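Local coordinates for response regulator ChrA (Corynebacterium diphtheriae, PDB 4YN8), which probably binds DNA to regulate transcription, as the response regulator of a haem-sensing two-component system, at residues A[9-14]-A[51-56]; A[39-44]-A[58-63]; A[148-153]-A[176-181]. The protein carries 1 engineered substitution. All blocks are in the same frame, centred on the assembly; numbering follows the deposited sequence. Where two conformers were deposited one is given.

Interaction 1: A[9-14]-A[51-56]. With MG (magnesium ion), chain F; SO4 (sulfate ion), chain B.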
loop_
_atom_site.group_PDB
_atom_site.type_symbol
_atom_site.label_atom_id
_atom_site.label_comp_id
_atom_site.label_asym_id
_atom_site.label_seq_id
_atom_site.Cartn_x
_atom_site.Cartn_y
_atom_site.Cartn_z
ATOM N N MET A 9 8.932 18.666 -10.744
ATOM C CA MET A 9 8.653 18.983 -9.347
ATOM C C MET A 9 8.845 17.736 -8.511
ATOM O O MET A 9 8.262 16.715 -8.802
ATOM C CB MET A 9 7.253 19.504 -9.111
ATOM C CG MET A 9 6.970 19.811 -7.628
ATOM S SD MET A 9 5.489 20.857 -7.517
ATOM C CE MET A 9 5.847 21.783 -6.043
ATOM N N LEU A 10 9.685 17.850 -7.500
ATOM C CA LEU A 10 10.095 16.712 -6.675
ATOM C C LEU A 10 9.527 16.905 -5.297
ATOM O O LEU A 10 9.797 17.926 -4.663
ATOM C CB LEU A 10 11.615 16.690 -6.588
ATOM C CG LEU A 10 12.224 15.660 -5.632
ATOM C CD1 LEU A 10 11.870 14.284 -6.143
ATOM C CD2 LEU A 10 13.716 15.868 -5.622
ATOM N N ILE A 11 8.793 15.917 -4.812
ATOM C CA ILE A 11 8.016 16.023 -3.574
ATOM C C ILE A 11 8.399 14.869 -2.657
ATOM O O ILE A 11 8.360 13.699 -3.075
ATOM C CB ILE A 11 6.535 15.967 -3.888
ATOM C CG1 ILE A 11 6.207 17.040 -4.929
ATOM C CG2 ILE A 11 5.700 16.189 -2.618
ATOM C CD1 ILE A 11 4.727 17.230 -5.176
ATOM N N ASP A 12 8.807 15.204 -1.437
ATOM C CA ASP A 12 9.181 14.202 -0.432
ATOM C C ASP A 12 9.240 14.936 0.888
ATOM O O ASP A 12 9.829 16.020 0.959
ATOM C CB ASP A 12 10.569 13.621 -0.780
ATOM C CG ASP A 12 10.980 12.452 0.094
ATOM O OD1 ASP A 12 10.624 12.343 1.298
ATOM O OD2 ASP A 12 11.703 11.612 -0.489
ATOM N N ASP A 13 8.704 14.314 1.925
ATOM C CA ASP A 13 8.677 14.950 3.251
ATOM C C ASP A 13 10.002 14.888 3.981
ATOM O O ASP A 13 10.162 15.531 5.060
ATOM C CB ASP A 13 7.623 14.310 4.122
ATOM C CG ASP A 13 7.391 15.082 5.422
ATOM O OD1 ASP A 13 7.258 16.324 5.362
ATOM O OD2 ASP A 13 7.338 14.417 6.471
ATOM N N HIS A 14 10.926 14.109 3.451
ATOM C CA HIS A 14 12.242 13.869 4.066
ATOM C C HIS A 14 13.345 14.525 3.328
ATOM O O HIS A 14 13.803 14.009 2.325
ATOM C CB HIS A 14 12.441 12.346 4.211
ATOM C CG HIS A 14 11.300 11.707 4.896
ATOM N ND1 HIS A 14 10.253 11.082 4.221
ATOM C CD2 HIS A 14 10.945 11.755 6.186
ATOM C CE1 HIS A 14 9.336 10.738 5.108
ATOM N NE2 HIS A 14 9.729 11.158 6.297
ATOM N N VAL A 51 5.641 15.415 -12.186
ATOM C CA VAL A 51 5.734 15.400 -10.754
ATOM C C VAL A 51 6.326 14.075 -10.289
ATOM O O VAL A 51 5.803 12.990 -10.670
ATOM C CB VAL A 51 4.356 15.611 -10.083
ATOM C CG1 VAL A 51 4.435 15.403 -8.592
ATOM C CG2 VAL A 51 3.787 16.984 -10.393
ATOM N N VAL A 52 7.388 14.164 -9.512
ATOM C CA VAL A 52 8.034 12.981 -8.950
ATOM C C VAL A 52 7.764 13.028 -7.456
ATOM O O VAL A 52 8.197 13.953 -6.769
ATOM C CB VAL A 52 9.537 12.964 -9.259
ATOM C CG1 VAL A 52 10.232 11.782 -8.591
ATOM C CG2 VAL A 52 9.769 12.960 -10.770
ATOM N N THR A 53 7.051 12.022 -6.933
ATOM C CA THR A 53 6.593 12.084 -5.540
ATOM C C THR A 53 6.775 10.757 -4.800
ATOM O O THR A 53 6.749 9.744 -5.421
ATOM C CB THR A 53 5.095 12.498 -5.440
ATOM O OG1 THR A 53 4.736 12.733 -4.039
ATOM C CG2 THR A 53 4.159 11.492 -5.985
ATOM N N ASP A 54 7.091 10.925 -3.510
ATOM C CA ASP A 54 6.983 9.998 -2.377
ATOM C C ASP A 54 5.547 9.565 -2.103
ATOM O O ASP A 54 4.605 10.257 -2.511
ATOM C CB ASP A 54 7.385 10.962 -1.158
ATOM C CG ASP A 54 7.903 10.292 -0.010
ATOM O OD1 ASP A 54 9.046 9.716 -0.050
ATOM O OD2 ASP A 54 7.230 10.413 1.025
ATOM N N ILE A 55 5.338 8.483 -1.324
ATOM C CA ILE A 55 4.013 8.150 -0.846
ATOM C C ILE A 55 3.720 8.777 0.536
ATOM O O ILE A 55 2.768 9.555 0.682
ATOM C CB ILE A 55 3.794 6.615 -0.752
ATOM C CG1 ILE A 55 4.124 5.933 -2.062
ATOM C CG2 ILE A 55 2.417 6.321 -0.207
ATOM C CD1 ILE A 55 4.099 4.418 -1.962
ATOM N N GLN A 56 4.556 8.480 1.527
ATOM C CA GLN A 56 4.335 8.829 2.942
ATOM C C GLN A 56 4.616 10.269 3.262
ATOM O O GLN A 56 5.741 10.598 3.458
ATOM C CB GLN A 56 5.329 8.023 3.796
ATOM C CG GLN A 56 5.229 6.545 3.598
ATOM C CD GLN A 56 6.031 5.791 4.635
ATOM O OE1 GLN A 56 7.154 5.296 4.372
ATOM N NE2 GLN A 56 5.477 5.740 5.833
HETATM MG MG MG F . 9.868 10.465 1.948
HETATM S S SO4 B . 7.735 6.017 0.634
HETATM O O1 SO4 B . 9.169 5.698 0.507
HETATM O O2 SO4 B . 7.113 5.054 1.545
HETATM O O3 SO4 B . 7.383 7.362 1.153
HETATM O O4 SO4 B . 7.053 5.908 -0.734
HETATM O O HOH W 1 9.173 8.696 2.556
HETATM O O HOH W 2 7.980 11.582 1.896
HETATM O O HOH W 3 11.839 10.051 1.523
#
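A magnesium ion joins the two segments where their strands end. Asp12 OD1 binds it at 2.1 Å, Asp54 OD1 at 2.3 Å and His14 ND1 at 2.4 Å, and three waters complete six ligands. Asp12 and Asp54 both hold CG anti to the backbone N, and their carboxylates stack with planes 28° apart. So close a pair of acids would probably repel were it not for the cation bridging their OD1 atoms and for Lys103, which hydrogen-bonds Asp54 OD1. His14, with CG anti to the carbonyl carbon (chi1 -52°), swings its ring back so that ND1 faces the metal. Asp12 OD1 does double duty: it also accepts a hydrogen bond from the backbone N of His14 at 2.8 Å from above the carboxylate plane, an Asx turn that fixes the bend carrying the third ligand. One metal-bound water donates to a sulfate, whose O3 also accepts from the backbone N of Gln56 and whose O4 accepts from that of Ile55.

Behind the site, parallel strands set both aspartates level. Val52 N gives a nearly straight bond to Met9 O (2.8 Å), Ile11 N bonds Val52 O, and Asp54 N reaches Ile11 O at 3.1 Å. Beta-branched residues suit such strands: Ile11 lies beside Thr53 and crosses Val51 obliquely, CD1 to CG1 3.9 Å, on the face covered by helix 62-72. Leu10 CD1 meets Val52 CG1 on the face turned to helix 15-26. Acidic residues at the C-terminal ends of adjacent parallel strands, binding magnesium, mark the active site of a CheY-like receiver domain, in which Asp54 occupies the position expected for the phosphoacceptor.

Interaction 2: A[39-44]-A[58-63]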
loop_
_atom_site.group_PDB
_atom_site.type_symbol
_atom_site.label_atom_id
_atom_site.label_comp_id
_atom_site.label_asym_id
_atom_site.label_seq_id
_atom_site.Cartn_x
_atom_site.Cartn_y
_atom_site.Cartn_z
ATOM N N ASP A 39 5.048 18.113 0.821
ATOM C CA ASP A 39 3.810 17.345 0.729
ATOM C C ASP A 39 3.022 17.803 -0.502
ATOM O O ASP A 39 3.488 18.646 -1.232
ATOM C CB ASP A 39 2.973 17.485 1.992
ATOM C CG ASP A 39 2.560 18.893 2.259
ATOM O OD1 ASP A 39 1.780 19.469 1.454
ATOM O OD2 ASP A 39 2.966 19.355 3.354
ATOM N N GLY A 40 1.845 17.230 -0.716
ATOM C CA GLY A 40 1.097 17.496 -1.917
ATOM C C GLY A 40 0.058 18.601 -1.833
ATOM O O GLY A 40 -0.800 18.680 -2.691
ATOM N N SER A 41 0.081 19.388 -0.786
ATOM C CA SER A 41 -0.927 20.434 -0.557
ATOM C C SER A 41 -0.659 21.700 -1.358
ATOM O O SER A 41 0.502 22.146 -1.480
ATOM C CB SER A 41 -0.966 20.788 0.933
ATOM O OG SER A 41 -1.299 19.661 1.717
ATOM N N ASN A 42 -1.717 22.307 -1.890
ATOM C CA ASN A 42 -1.621 23.647 -2.573
ATOM C C ASN A 42 -0.680 23.764 -3.757
ATOM O O ASN A 42 -0.147 24.843 -4.001
ATOM C CB ASN A 42 -1.219 24.781 -1.573
ATOM C CG ASN A 42 -1.891 24.666 -0.265
ATOM O OD1 ASN A 42 -1.182 24.488 0.781
ATOM N ND2 ASN A 42 -3.247 24.672 -0.259
ATOM N N ILE A 43 -0.366 22.658 -4.429
ATOM C CA ILE A 43 0.694 22.614 -5.393
ATOM C C ILE A 43 0.247 23.354 -6.677
ATOM O O ILE A 43 -0.848 23.103 -7.271
ATOM C CB ILE A 43 1.047 21.165 -5.823
ATOM C CG1 ILE A 43 1.625 20.289 -4.688
ATOM C CG2 ILE A 43 1.956 21.196 -7.057
ATOM C CD1 ILE A 43 2.918 20.736 -4.080
ATOM N N ASN A 44 1.141 24.226 -7.123
ATOM C CA ASN A 44 0.999 24.940 -8.393
ATOM C C ASN A 44 1.824 24.218 -9.441
ATOM O O ASN A 44 3.018 24.126 -9.293
ATOM C CB ASN A 44 1.487 26.374 -8.236
ATOM C CG ASN A 44 1.234 27.184 -9.449
ATOM O OD1 ASN A 44 1.488 26.720 -10.528
ATOM N ND2 ASN A 44 0.761 28.437 -9.291
ATOM N N PRO A 58 2.854 13.879 5.471
ATOM C CA PRO A 58 1.748 14.386 6.270
ATOM C C PRO A 58 0.938 15.391 5.456
ATOM O O PRO A 58 1.434 16.014 4.507
ATOM C CB PRO A 58 2.498 15.078 7.431
ATOM C CG PRO A 58 3.609 15.782 6.730
ATOM C CD PRO A 58 4.057 14.734 5.661
ATOM N N GLY A 59 -0.318 15.567 5.796
ATOM C CA GLY A 59 -1.152 16.509 5.100
ATOM C C GLY A 59 -1.702 15.859 3.865
ATOM O O GLY A 59 -2.707 15.176 3.934
ATOM N N THR A 60 -1.105 16.098 2.715
ATOM C CA THR A 60 -1.549 15.453 1.487
ATOM C C THR A 60 -0.461 14.511 1.063
ATOM O O THR A 60 0.660 14.943 0.768
ATOM C CB THR A 60 -1.790 16.491 0.354
ATOM O OG1 THR A 60 -2.777 17.441 0.808
ATOM C CG2 THR A 60 -2.248 15.865 -0.926
ATOM N N ASP A 61 -0.766 13.221 1.093
ATOM C CA ASP A 61 0.211 12.214 0.739
ATOM C C ASP A 61 0.242 12.005 -0.790
ATOM O O ASP A 61 -0.488 12.630 -1.537
ATOM C CB ASP A 61 0.001 10.903 1.533
ATOM C CG ASP A 61 -1.249 10.137 1.146
ATOM O OD1 ASP A 61 -1.819 10.312 0.058
ATOM O OD2 ASP A 61 -1.661 9.236 1.956
ATOM N N GLY A 62 1.167 11.175 -1.247
ATOM C CA GLY A 62 1.402 11.002 -2.680
ATOM C C GLY A 62 0.227 10.279 -3.346
ATOM O O GLY A 62 -0.000 10.449 -4.564
ATOM N N ILE A 63 -0.502 9.445 -2.601
ATOM C CA ILE A 63 -1.700 8.775 -3.152
ATOM C C ILE A 63 -2.810 9.813 -3.464
ATOM O O ILE A 63 -3.354 9.884 -4.581
ATOM C CB ILE A 63 -2.202 7.734 -2.158
ATOM C CG1 ILE A 63 -1.131 6.679 -1.943
ATOM C CG2 ILE A 63 -3.509 7.083 -2.620
ATOM C CD1 ILE A 63 -1.314 5.929 -0.641
#
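Three first torsions bring the polar groups of two loops together. Asp39 places CG between its backbone N and carbonyl carbon (chi1 61°), the crowded position, which curls the carboxylate back over its own loop. Ser41 (chi1 -60°) and Thr60 (chi1 -58°) both set their hydroxyl anti to the carbonyl carbon and beside the backbone N, and the two oxygens meet across the contact.

Asp39 OD1, through its anti lone pair, accepts a hydrogen bond from the backbone N of Ser41 at 2.8 Å. This is an Asx turn, for which the short aspartate side chain is well suited, and it bends the chain at Gly40. Ser41 OG lies close enough to the same oxygen for a weak further bond, while its firm link is to Thr60 OG1 at 2.8 Å, a hydroxyl pair in which either partner could donate.

Beside it runs the one backbone bond of the contact: Gly40 N donates to Thr60 O at 3.0 Å, with the donor above the carbonyl plane. Thr60 thus grips with both its carbonyl and its side chain, and its methyl CG2 lies over the Gly40 carbonyl, 3.6 Å from Gly40 O. Glycine fits there because a CB at this position would crowd that methyl. Gly59 has a different reason to be glycine: its backbone angles would press a side chain against the preceding carbonyl oxygen. Asp39 CB packs on Pro58 O at 3.3 Å.

Just beyond, Asp61 is the N-cap of helix 62-72, its OD1 accepting a hydrogen bond from the backbone N of Thr64. The contact therefore joins the loop after strand 31-37 to the turn that leads from strand 50-53 into helix 62-72, while Ile43 packs on strand 6-11.

Interaction 3: A[148-153]-A[176-181]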
loop_
_atom_site.group_PDB
_atom_site.type_symbol
_atom_site.label_atom_id
_atom_site.label_comp_id
_atom_site.label_asym_id
_atom_site.label_seq_id
_atom_site.Cartn_x
_atom_site.Cartn_y
_atom_site.Cartn_z
ATOM N N ILE A 148 -10.258 -24.696 16.927
ATOM C CA ILE A 148 -10.997 -25.882 16.467
ATOM C C ILE A 148 -11.903 -26.406 17.572
ATOM O O ILE A 148 -13.074 -26.717 17.347
ATOM C CB ILE A 148 -10.033 -27.001 16.024
ATOM C CG1 ILE A 148 -9.210 -26.591 14.787
ATOM C CG2 ILE A 148 -10.789 -28.318 15.836
ATOM C CD1 ILE A 148 -10.053 -26.142 13.611
ATOM N N GLU A 149 -11.377 -26.421 18.801
ATOM C CA GLU A 149 -12.149 -26.839 19.956
ATOM C C GLU A 149 -13.317 -25.966 20.171
ATOM O O GLU A 149 -14.435 -26.447 20.435
ATOM C CB GLU A 149 -11.263 -26.770 21.220
ATOM C CG GLU A 149 -11.900 -27.320 22.467
ATOM C CD GLU A 149 -10.945 -27.228 23.675
ATOM O OE1 GLU A 149 -10.119 -26.271 23.740
ATOM O OE2 GLU A 149 -11.046 -28.083 24.567
ATOM N N ILE A 150 -13.138 -24.651 20.045
ATOM C CA ILE A 150 -14.276 -23.773 20.179
ATOM C C ILE A 150 -15.326 -24.047 19.107
ATOM O O ILE A 150 -16.533 -24.054 19.414
ATOM C CB ILE A 150 -13.818 -22.294 20.156
ATOM C CG1 ILE A 150 -13.167 -21.952 21.518
ATOM C CG2 ILE A 150 -14.952 -21.347 19.910
ATOM C CD1 ILE A 150 -12.451 -20.638 21.501
ATOM N N LEU A 151 -14.883 -24.177 17.862
ATOM C CA LEU A 151 -15.870 -24.483 16.767
ATOM C C LEU A 151 -16.642 -25.777 17.015
ATOM O O LEU A 151 -17.889 -25.819 16.809
ATOM C CB LEU A 151 -15.170 -24.508 15.425
ATOM C CG LEU A 151 -14.796 -23.139 14.902
ATOM C CD1 LEU A 151 -13.703 -23.339 13.849
ATOM C CD2 LEU A 151 -16.001 -22.408 14.320
ATOM N N GLN A 152 -15.949 -26.811 17.461
ATOM C CA GLN A 152 -16.585 -28.131 17.728
ATOM C C GLN A 152 -17.643 -27.971 18.811
ATOM O O GLN A 152 -18.725 -28.595 18.762
ATOM C CB GLN A 152 -15.553 -29.148 18.125
ATOM C CG GLN A 152 -14.698 -29.552 16.943
ATOM C CD GLN A 152 -13.548 -30.415 17.277
ATOM O OE1 GLN A 152 -12.963 -30.332 18.373
ATOM N NE2 GLN A 152 -13.262 -31.339 16.399
ATOM N N ASN A 153 -17.361 -27.135 19.810
ATOM C CA ASN A 153 -18.396 -26.864 20.825
ATOM C C ASN A 153 -19.496 -25.913 20.388
ATOM O O ASN A 153 -20.672 -26.085 20.804
ATOM C CB ASN A 153 -17.722 -26.415 22.147
ATOM C CG ASN A 153 -16.988 -27.547 22.830
ATOM O OD1 ASN A 153 -15.785 -27.781 22.645
ATOM N ND2 ASN A 153 -17.714 -28.298 23.571
ATOM N N THR A 176 -12.915 -13.065 22.166
ATOM C CA THR A 176 -11.727 -12.733 21.394
ATOM C C THR A 176 -11.375 -13.807 20.366
ATOM O O THR A 176 -11.034 -13.494 19.220
ATOM C CB THR A 176 -10.560 -12.468 22.332
ATOM O OG1 THR A 176 -10.943 -11.341 23.148
ATOM C CG2 THR A 176 -9.327 -12.153 21.567
ATOM N N HIS A 177 -11.440 -15.068 20.787
ATOM C CA HIS A 177 -11.203 -16.176 19.883
ATOM C C HIS A 177 -12.235 -16.164 18.775
ATOM O O HIS A 177 -11.871 -16.433 17.638
ATOM C CB HIS A 177 -11.269 -17.518 20.591
ATOM C CG HIS A 177 -10.086 -17.829 21.458
ATOM N ND1 HIS A 177 -8.782 -17.818 21.000
ATOM C CD2 HIS A 177 -10.021 -18.200 22.758
ATOM C CE1 HIS A 177 -7.963 -18.167 21.980
ATOM N NE2 HIS A 177 -8.690 -18.386 23.064
ATOM N N LEU A 178 -13.497 -15.968 19.112
ATOM C CA LEU A 178 -14.558 -15.937 18.082
ATOM C C LEU A 178 -14.290 -14.845 17.073
ATOM O O LEU A 178 -14.477 -15.054 15.850
ATOM C CB LEU A 178 -15.961 -15.808 18.655
ATOM C CG LEU A 178 -16.453 -17.003 19.456
ATOM C CD1 LEU A 178 -17.769 -16.653 20.118
ATOM C CD2 LEU A 178 -16.525 -18.247 18.576
ATOM N N VAL A 179 -13.852 -13.672 17.533
ATOM C CA VAL A 179 -13.496 -12.611 16.549
ATOM C C VAL A 179 -12.463 -13.095 15.539
ATOM O O VAL A 179 -12.643 -12.902 14.301
ATOM C CB VAL A 179 -13.039 -11.271 17.235
ATOM C CG1 VAL A 179 -12.444 -10.322 16.208
ATOM C CG2 VAL A 179 -14.214 -10.646 17.954
ATOM N N HIS A 180 -11.438 -13.786 16.018
ATOM C CA HIS A 180 -10.380 -14.209 15.149
ATOM C C HIS A 180 -10.881 -15.315 14.236
ATOM O O HIS A 180 -10.560 -15.327 13.054
ATOM C CB HIS A 180 -9.183 -14.701 15.913
ATOM C CG HIS A 180 -7.973 -14.879 15.056
ATOM N ND1 HIS A 180 -7.323 -16.088 14.926
ATOM C CD2 HIS A 180 -7.303 -14.004 14.262
ATOM C CE1 HIS A 180 -6.291 -15.945 14.115
ATOM N NE2 HIS A 180 -6.265 -14.693 13.687
ATOM N N ILE A 181 -11.692 -16.221 14.790
ATOM C CA ILE A 181 -12.200 -17.347 13.980
ATOM C C ILE A 181 -13.081 -16.820 12.854
ATOM O O ILE A 181 -12.952 -17.272 11.671
ATOM C CB ILE A 181 -12.995 -18.337 14.895
ATOM C CG1 ILE A 181 -12.073 -19.130 15.796
ATOM C CG2 ILE A 181 -13.868 -19.266 14.070
ATOM C CD1 ILE A 181 -12.749 -19.681 17.045
#
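Within the LuxR-type helix-turn-helix domain, this contact packs helix 145-155 against helix 171-185, which in relatives is the DNA-recognition helix. The two segments cross almost at right angles (94°), their axes 10.6 Å apart at closest approach, so the side chains must bridge the gap.

Ile150 carries most of it, using both branches. Its CG1, anti to the carbonyl carbon (chi1 -75°), extends CD1 to within 3.5 Å of His177 CB, and the two side chains cross at about a right angle. Its CG2 drops between two other residues, 3.7 Å from Leu178 CD2 and 4.0 Å from Ile181 CD1. Beta-branching suits the place, since one residue can fill two directions at once. One turn along from His177 and Leu178, Ile181 reaches tip to tip toward Leu151, CG2 to CD2 3.8 Å. These are apolar contacts, and the residues are buried apart from His177, whose CB and ring carbons supply the apolar surface at the edge of the core.

Helix 160-167 closes the core from another side, with Leu167 on Ile150 and Asn160 on Leu178. Leu151 continues the packing onto Leu143 and the C-terminal Ile203, beyond helix 190-199.

Overall arrangement
Interactions 1 and 2 share the receiver domain, their centres 9 Å apart, and their segments alternate along the chain: 9-14, 39-44, 51-56, 58-63. They touch directly, Met9 against Ile43 and Asp13 against Pro58, and a probable hydrogen bond from Gly62 N to Ile55 O ties the turn before helix 62-72 to the metal-site loop. The loop contact thus borders the magnesium site at the strand ends of the parallel sheet. Interaction 3 comes later in the chain, in the all-helical LuxR-type domain, its centre about 45 Å from that of interaction 1. The separation suits a two-domain regulator in which receiver and probable DNA-binding modules each fold around their own core.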